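Local coordinates for protein diaminopimelate decarboxylase (Phaeodactylum tricornutum, PDB 7JPJ) that probably catalyses the pyridoxal 5'-phosphate-dependent decarboxylation of diaminopimelate in lysine biosynthesis, working as an obligate dimer, at residues A[64-69]-A[422-427]. Numbering follows the deposited sequence.
Sequences NASILK and HLIRKR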
loop_
_atom_site.group_PDB
_atom_site.type_symbol
_atom_site.label_atom_id
_atom_site.label_comp_id
_atom_site.label_asym_id
_atom_site.label_seq_id
_atom_site.Cartn_x
_atom_site.Cartn_y
_atom_site.Cartn_z
ATOM N N ASN A 64 3.453 -10.021 13.749
ATOM C CA ASN A 64 3.954 -9.652 15.069
ATOM C C ASN A 64 4.355 -10.890 15.864
ATOM O O ASN A 64 3.658 -11.910 15.856
ATOM C CB ASN A 64 2.905 -8.853 15.842
ATOM C CG ASN A 64 3.444 -8.296 17.150
ATOM O OD1 ASN A 64 3.583 -9.022 18.135
ATOM N ND2 ASN A 64 3.757 -7.005 17.163
ATOM N N ALA A 65 5.490 -10.789 16.562
ATOM C CA ALA A 65 6.068 -11.956 17.221
ATOM C C ALA A 65 5.149 -12.504 18.305
ATOM O O ALA A 65 5.072 -13.723 18.505
ATOM C CB ALA A 65 7.433 -11.603 17.805
ATOM N N SER A 66 4.442 -11.622 19.016
ATOM C CA SER A 66 3.506 -12.083 20.036
ATOM C C SER A 66 2.416 -12.956 19.428
ATOM O O SER A 66 2.025 -13.971 20.015
ATOM C CB SER A 66 2.895 -10.888 20.768
ATOM O OG SER A 66 3.894 -10.142 21.438
ATOM N N ILE A 67 1.912 -12.581 18.251
ATOM C CA ILE A 67 0.936 -13.427 17.569
ATOM C C ILE A 67 1.561 -14.769 17.206
ATOM O O ILE A 67 0.942 -15.827 17.373
ATOM C CB ILE A 67 0.375 -12.705 16.328
ATOM C CG1 ILE A 67 -0.127 -11.309 16.704
ATOM C CG2 ILE A 67 -0.738 -13.521 15.690
ATOM C CD1 ILE A 67 -1.305 -11.315 17.657
ATOM N N LEU A 68 2.802 -14.748 16.712
ATOM C CA LEU A 68 3.501 -15.994 16.415
ATOM C C LEU A 68 3.690 -16.827 17.675
ATOM O O LEU A 68 3.457 -18.040 17.671
ATOM C CB LEU A 68 4.852 -15.699 15.766
ATOM C CG LEU A 68 4.837 -15.074 14.375
ATOM C CD1 LEU A 68 6.257 -14.970 13.845
ATOM C CD2 LEU A 68 3.962 -15.881 13.433
ATOM N N LYS A 69 4.115 -16.187 18.766
ATOM C CA LYS A 69 4.326 -16.916 20.012
ATOM C C LYS A 69 3.020 -17.495 20.542
ATOM O O LYS A 69 3.002 -18.601 21.097
ATOM C CB LYS A 69 4.971 -16.001 21.054
ATOM C CG LYS A 69 6.400 -15.591 20.729
ATOM C CD LYS A 69 6.910 -14.554 21.720
ATOM C CE LYS A 69 8.260 -13.982 21.297
ATOM N NZ LYS A 69 9.334 -15.017 21.265
ATOM N N HIS A 422 -1.220 -4.360 26.885
ATOM C CA HIS A 422 0.223 -4.555 26.854
ATOM C C HIS A 422 0.754 -4.100 25.505
ATOM O O HIS A 422 0.248 -4.525 24.461
ATOM C CB HIS A 422 0.612 -6.020 27.094
ATOM C CG HIS A 422 -0.074 -6.653 28.264
ATOM N ND1 HIS A 422 0.373 -6.504 29.560
ATOM C CD2 HIS A 422 -1.164 -7.453 28.332
ATOM C CE1 HIS A 422 -0.417 -7.177 30.376
ATOM N NE2 HIS A 422 -1.359 -7.760 29.657
ATOM N N LEU A 423 1.773 -3.248 25.527
ATOM C CA LEU A 423 2.410 -2.795 24.298
ATOM C C LEU A 423 3.293 -3.905 23.737
ATOM O O LEU A 423 4.122 -4.469 24.456
ATOM C CB LEU A 423 3.233 -1.533 24.566
ATOM C CG LEU A 423 3.826 -0.755 23.388
ATOM C CD1 LEU A 423 2.735 -0.259 22.455
ATOM C CD2 LEU A 423 4.663 0.411 23.897
ATOM N N ILE A 424 3.103 -4.231 22.460
ATOM C CA ILE A 424 3.904 -5.246 21.787
ATOM C C ILE A 424 4.717 -4.681 20.629
ATOM O O ILE A 424 5.492 -5.420 20.012
ATOM C CB ILE A 424 3.036 -6.427 21.305
ATOM C CG1 ILE A 424 1.906 -5.936 20.405
ATOM C CG2 ILE A 424 2.473 -7.186 22.488
ATOM C CD1 ILE A 424 0.983 -7.041 19.949
ATOM N N ARG A 425 4.564 -3.395 20.317
ATOM C CA ARG A 425 5.401 -2.728 19.322
ATOM C C ARG A 425 5.301 -1.233 19.580
ATOM O O ARG A 425 4.231 -0.650 19.392
ATOM C CB ARG A 425 4.963 -3.065 17.903
ATOM C CG ARG A 425 5.963 -2.634 16.835
ATOM C CD ARG A 425 5.504 -3.059 15.452
ATOM N NE ARG A 425 4.490 -2.163 14.902
ATOM C CZ ARG A 425 3.844 -2.383 13.762
ATOM N NH1 ARG A 425 4.098 -3.477 13.055
ATOM N NH2 ARG A 425 2.935 -1.518 13.333
ATOM N N LYS A 426 6.401 -0.622 20.005
ATOM C CA LYS A 426 6.389 0.805 20.287
ATOM C C LYS A 426 6.278 1.605 18.994
ATOM O O LYS A 426 6.659 1.145 17.915
ATOM C CB LYS A 426 7.645 1.212 21.063
ATOM C CG LYS A 426 8.960 0.820 20.404
ATOM C CD LYS A 426 10.151 1.270 21.246
ATOM C CE LYS A 426 11.472 0.766 20.676
ATOM N NZ LYS A 426 12.641 1.246 21.470
ATOM N N ARG A 427 5.731 2.813 19.114
ATOM C CA ARG A 427 5.581 3.681 17.958
ATOM C C ARG A 427 6.939 3.987 17.344
ATOM O O ARG A 427 7.937 4.158 18.050
ATOM C CB ARG A 427 4.878 4.979 18.357
ATOM C CG ARG A 427 4.582 5.919 17.194
ATOM C CD ARG A 427 3.886 7.190 17.666
ATOM N NE ARG A 427 2.818 6.908 18.623
ATOM C CZ ARG A 427 1.575 6.581 18.282
ATOM N NH1 ARG A 427 1.232 6.499 17.003
ATOM N NH2 ARG A 427 0.674 6.338 19.221
#
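I424 rests against N64 and S66 at the capped N-terminus of helix 65-73, joining the pyridoxal-binding TIM-type barrel to the mixed-sheet beta domain of this fold-type III PLP-dependent decarboxylase. N64 occupies the N-cap position: its OD1 accepts a hydrogen bond from S66 N at 2.9 Å, bent to 142° at the hydrogen, with the donor tilted from the carbonyl plane. In the first turn, L68 N and K69 N bond back to N64 O and A65 O.

Between the segments the contact is van der Waals packing, and I424 divides its two branches between the two helix-end residues. CG2 lies against the hydroxyl of S66, 3.4 Å from OG. The other branch runs obliquely across the N64 amide, bringing CD1 within 3.7 Å of OD1 and CG1 within 3.9 Å of ND2. A chi1 of 56° turns CG1 and CD1 toward that amide and sets CG2 anti to the carbonyl carbon of I424, beside its backbone N, where it meets S66 OG.

Both terminal atoms of the N64 carboxamide are engaged, OD1 by the cap and ND2 by donation to E412 OE1, which should fix the flip of the amide; the backbone of E412, on strand 412-415, meanwhile pairs with both I424 and R425 in a classic beta bulge. The bulge borders the dimer interface, where E437 of the second subunit packs on N64 and R425. While R425 NH2 bonds to A410 O, its CB lies 4.2 Å from N64 ND2.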